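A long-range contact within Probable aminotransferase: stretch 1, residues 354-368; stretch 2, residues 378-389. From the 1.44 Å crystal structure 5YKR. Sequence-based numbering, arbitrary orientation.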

# COMPACT_ATOMS: atom_id res chain seq x y z
N HIS A 354 16.18 26.79 0.24
CA HIS A 354 17.44 26.17 -0.14
C HIS A 354 17.25 25.27 -1.37
O HIS A 354 18.04 25.32 -2.33
CB HIS A 354 18.00 25.35 1.01
CG HIS A 354 19.26 24.61 0.68
ND1 HIS A 354 20.50 25.21 0.78
CD2 HIS A 354 19.48 23.34 0.27
CE1 HIS A 354 21.42 24.34 0.42
NE2 HIS A 354 20.83 23.21 0.10
N MET A 355 16.24 24.42 -1.33
CA MET A 355 15.99 23.50 -2.46
C MET A 355 15.77 24.27 -3.77
O MET A 355 16.26 23.88 -4.83
CB MET A 355 14.79 22.62 -2.11
CG MET A 355 15.07 21.61 -1.01
SD MET A 355 13.63 20.95 -0.17
CE MET A 355 12.87 19.99 -1.47
N PHE A 356 15.04 25.37 -3.69
CA PHE A 356 14.76 26.18 -4.91
C PHE A 356 16.04 26.83 -5.45
O PHE A 356 16.27 26.87 -6.66
CB PHE A 356 13.79 27.31 -4.62
CG PHE A 356 12.41 26.92 -4.24
CD1 PHE A 356 11.89 25.67 -4.51
CD2 PHE A 356 11.61 27.85 -3.60
CE1 PHE A 356 10.60 25.34 -4.18
CE2 PHE A 356 10.31 27.54 -3.22
CZ PHE A 356 9.80 26.27 -3.54
N GLN A 357 16.88 27.34 -4.55
CA GLN A 357 18.12 27.97 -5.01
C GLN A 357 19.00 26.96 -5.78
O GLN A 357 19.54 27.25 -6.86
CB GLN A 357 18.89 28.54 -3.80
CG GLN A 357 20.27 29.09 -4.11
CD GLN A 357 21.02 29.46 -2.86
OE1 GLN A 357 21.99 28.78 -2.46
NE2 GLN A 357 20.60 30.53 -2.23
N LEU A 358 19.14 25.77 -5.21
CA LEU A 358 20.00 24.75 -5.82
C LEU A 358 19.37 24.21 -7.11
O LEU A 358 20.08 23.97 -8.09
CB LEU A 358 20.36 23.64 -4.82
CG LEU A 358 21.45 23.90 -3.77
CD1 LEU A 358 22.79 24.04 -4.46
CD2 LEU A 358 21.21 25.18 -3.02
N ALA A 359 18.04 24.04 -7.11
CA ALA A 359 17.34 23.59 -8.32
C ALA A 359 17.44 24.62 -9.44
O ALA A 359 17.62 24.26 -10.61
CB ALA A 359 15.92 23.20 -7.99
N ALA A 360 17.33 25.90 -9.10
CA ALA A 360 17.49 26.95 -10.11
C ALA A 360 18.86 26.95 -10.70
O ALA A 360 19.00 27.14 -11.90
CB ALA A 360 17.17 28.29 -9.50
N GLN A 361 19.88 26.71 -9.87
CA GLN A 361 21.26 26.62 -10.34
C GLN A 361 21.38 25.45 -11.34
O GLN A 361 21.99 25.55 -12.38
CB GLN A 361 22.22 26.46 -9.15
CG GLN A 361 23.72 26.28 -9.48
CD GLN A 361 24.55 25.74 -8.29
OE1 GLN A 361 24.08 25.74 -7.15
NE2 GLN A 361 25.79 25.28 -8.57
N LEU A 362 20.79 24.31 -10.98
CA LEU A 362 20.88 23.11 -11.81
C LEU A 362 20.17 23.34 -13.15
O LEU A 362 20.73 23.02 -14.22
CB LEU A 362 20.29 21.90 -11.02
CG LEU A 362 20.53 20.52 -11.66
CD1 LEU A 362 20.61 19.45 -10.56
CD2 LEU A 362 19.47 20.19 -12.69
N GLU A 363 18.97 23.93 -13.09
CA GLU A 363 18.19 24.27 -14.28
C GLU A 363 18.99 25.21 -15.21
O GLU A 363 19.09 24.97 -16.40
CB GLU A 363 16.90 24.97 -13.86
CG GLU A 363 16.05 25.47 -15.03
CD GLU A 363 14.98 26.46 -14.60
OE1 GLU A 363 14.99 26.94 -13.43
OE2 GLU A 363 14.10 26.74 -15.43
N ALA A 364 19.55 26.26 -14.64
CA ALA A 364 20.31 27.24 -15.44
C ALA A 364 21.50 26.57 -16.14
O ALA A 364 21.78 26.87 -17.31
CB ALA A 364 20.75 28.39 -14.55
N GLY A 365 22.19 25.68 -15.43
CA GLY A 365 23.30 24.94 -16.02
C GLY A 365 22.87 24.04 -17.19
O GLY A 365 23.49 24.04 -18.24
N VAL A 366 21.80 23.26 -16.98
CA VAL A 366 21.28 22.44 -18.07
C VAL A 366 20.94 23.32 -19.27
O VAL A 366 21.28 23.03 -20.42
CB VAL A 366 20.10 21.59 -17.61
CG1 VAL A 366 19.47 20.84 -18.77
CG2 VAL A 366 20.53 20.56 -16.58
N ARG A 367 20.22 24.39 -19.01
CA ARG A 367 19.77 25.25 -20.12
C ARG A 367 20.95 25.82 -20.90
O ARG A 367 20.92 25.82 -22.13
CB ARG A 367 18.84 26.37 -19.64
CG ARG A 367 18.16 27.05 -20.83
CD ARG A 367 17.06 27.99 -20.42
NE ARG A 367 15.90 27.28 -19.86
CZ ARG A 367 15.46 27.40 -18.60
NH1 ARG A 367 16.05 28.23 -17.76
NH2 ARG A 367 14.45 26.67 -18.21
N ALA A 368 21.99 26.24 -20.19
CA ALA A 368 23.18 26.77 -20.85
C ALA A 368 23.83 25.72 -21.74
O ALA A 368 24.25 26.01 -22.84
CB ALA A 368 24.14 27.31 -19.83
N HIS A 378 14.67 20.99 -24.29
CA HIS A 378 14.41 22.10 -23.35
C HIS A 378 14.38 21.54 -21.94
O HIS A 378 14.23 20.33 -21.76
CB HIS A 378 13.12 22.87 -23.64
CG HIS A 378 11.88 22.09 -23.36
ND1 HIS A 378 11.40 21.13 -24.22
CD2 HIS A 378 11.09 22.08 -22.27
CE1 HIS A 378 10.35 20.55 -23.65
NE2 HIS A 378 10.13 21.12 -22.47
N VAL A 379 14.50 22.44 -20.99
CA VAL A 379 14.44 22.11 -19.58
C VAL A 379 13.40 22.95 -18.87
O VAL A 379 13.23 24.13 -19.17
CB VAL A 379 15.85 22.20 -18.91
CG1 VAL A 379 16.42 23.64 -18.85
CG2 VAL A 379 15.85 21.63 -17.51
N THR A 380 12.74 22.30 -17.89
CA THR A 380 11.68 22.90 -17.07
C THR A 380 11.94 22.65 -15.59
O THR A 380 12.49 21.63 -15.23
CB THR A 380 10.32 22.29 -17.47
OG1 THR A 380 10.10 22.55 -18.86
CG2 THR A 380 9.17 22.86 -16.68
N ARG A 381 11.54 23.60 -14.73
CA ARG A 381 11.67 23.45 -13.27
C ARG A 381 10.33 23.77 -12.61
O ARG A 381 9.62 24.72 -12.97
CB ARG A 381 12.76 24.38 -12.73
CG ARG A 381 12.89 24.33 -11.21
CD ARG A 381 14.10 25.07 -10.70
NE ARG A 381 13.91 26.52 -10.81
CZ ARG A 381 13.35 27.28 -9.89
NH1 ARG A 381 12.87 26.76 -8.74
NH2 ARG A 381 13.27 28.60 -10.10
N ILE A 382 9.97 22.93 -11.63
CA ILE A 382 8.88 23.21 -10.70
C ILE A 382 9.46 23.11 -9.30
O ILE A 382 9.66 22.02 -8.75
CB ILE A 382 7.64 22.30 -10.89
CG1 ILE A 382 7.97 20.87 -11.12
CG2 ILE A 382 6.83 22.86 -12.00
CD1 ILE A 382 6.76 19.99 -10.86
N GLY A 383 9.81 24.28 -8.76
CA GLY A 383 10.39 24.31 -7.43
C GLY A 383 11.72 23.57 -7.35
O GLY A 383 12.68 23.95 -8.00
N ALA A 384 11.74 22.50 -6.57
CA ALA A 384 12.92 21.68 -6.34
C ALA A 384 13.21 20.65 -7.42
O ALA A 384 14.24 19.94 -7.34
CB ALA A 384 12.80 20.97 -5.01
N ARG A 385 12.31 20.50 -8.42
CA ARG A 385 12.38 19.40 -9.36
C ARG A 385 12.63 19.94 -10.77
O ARG A 385 11.92 20.85 -11.20
CB ARG A 385 11.03 18.63 -9.30
CG ARG A 385 10.96 17.33 -10.05
CD ARG A 385 9.55 16.77 -9.99
NE ARG A 385 9.56 15.43 -10.57
CZ ARG A 385 9.82 14.29 -9.88
NH1 ARG A 385 10.02 14.31 -8.57
NH2 ARG A 385 9.95 13.16 -10.53
N VAL A 386 13.65 19.40 -11.46
CA VAL A 386 14.09 19.92 -12.77
C VAL A 386 14.12 18.76 -13.78
O VAL A 386 14.69 17.70 -13.48
CB VAL A 386 15.53 20.49 -12.65
CG1 VAL A 386 16.08 21.00 -13.99
CG2 VAL A 386 15.55 21.62 -11.61
N GLU A 387 13.53 18.96 -14.97
CA GLU A 387 13.55 17.88 -15.97
C GLU A 387 13.66 18.45 -17.36
O GLU A 387 12.98 19.42 -17.69
CB GLU A 387 12.27 17.03 -15.83
CG GLU A 387 12.17 15.85 -16.79
CD GLU A 387 11.32 14.70 -16.28
OE1 GLU A 387 10.58 14.92 -15.27
OE2 GLU A 387 11.35 13.60 -16.91
N TYR A 388 14.45 17.75 -18.19
CA TYR A 388 14.54 18.09 -19.60
C TYR A 388 13.80 17.04 -20.48
O TYR A 388 13.48 15.91 -20.04
CB TYR A 388 15.97 18.32 -20.04
CG TYR A 388 16.94 17.26 -19.64
CD1 TYR A 388 17.22 16.15 -20.49
CD2 TYR A 388 17.64 17.35 -18.44
CE1 TYR A 388 18.11 15.17 -20.10
CE2 TYR A 388 18.57 16.38 -18.08
CZ TYR A 388 18.82 15.33 -18.93
OH TYR A 388 19.69 14.33 -18.62
N LEU A 389 13.48 17.46 -21.69
CA LEU A 389 12.75 16.65 -22.66
C LEU A 389 13.39 16.90 -24.01
O LEU A 389 13.87 18.02 -24.30
CB LEU A 389 11.28 17.11 -22.73
CG LEU A 389 10.16 16.39 -22.01
CD1 LEU A 389 8.86 17.15 -22.20
CD2 LEU A 389 10.05 14.90 -22.40
O HOH W 1 11.27 26.26 -15.70
O HOH W 2 14.77 29.85 -12.14
O HOH W 3 15.06 25.20 -21.95

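The strongest link between the two stretches is a salt bridge: Arg381 NE donates to Glu363 OE1 at 2.9 Å, with the carboxylate oxygen at the edge of the guanidinium, where the N-H bonds point. Glu363 also binds along its own helix, its OE2 accepting from Arg367 NH2 at 2.8 Å. One carboxylate thus serves two arginines, and its negative charge offsets part of theirs. Arg367 NH2 in turn donates to the strand carbonyl, Val379 O, at 3.0 Å, a reach that its long side chain makes possible although its CA-to-CB bond points sideways. Waters extend the network: water 1 joins Glu363 OE2 to Arg381 N, water 2 joins Glu363 OE1 to Arg381 NH2, and water 3 accepts from both Arg367 NE and Val379 N.

The helix lies along a β-hairpin, nearly antiparallel to strand 378-382 (171°) and roughly parallel to strand 385-389 (15°), the axes approaching to 8.1 Å and 8.3 Å respectively. Alternation along the strands turns Val379, Arg381, Val386 and Tyr388 toward the helix. Branched Val379 and Val386 suit the extended strands and offer compact apolar surface; Val386 CG1 meets Leu362 CD2 at 3.7 Å, and from the helix Val366 CG1 lies 3.9 Å from Val379 CB and 4.0 Å from Tyr388 CD2.

At the hairpin end, small residues permit close approach. Ala359 CB comes within 3.3 Å of Gly383 O, and Met355 CE packs 3.7 Å from Ala384 CB. Gly383 suits the type II' turn because its positive phi favours glycine; moreover, Phe356 CE1 lies 3.4 Å from Gly383 CA, and an ideal CB there would sit only 3.0 Å from that ring carbon. Arg381 NH1 steadies the turn by donating to Gly383 O at 2.9 Å, while Ala360 CA lies over one face of the guanidinium.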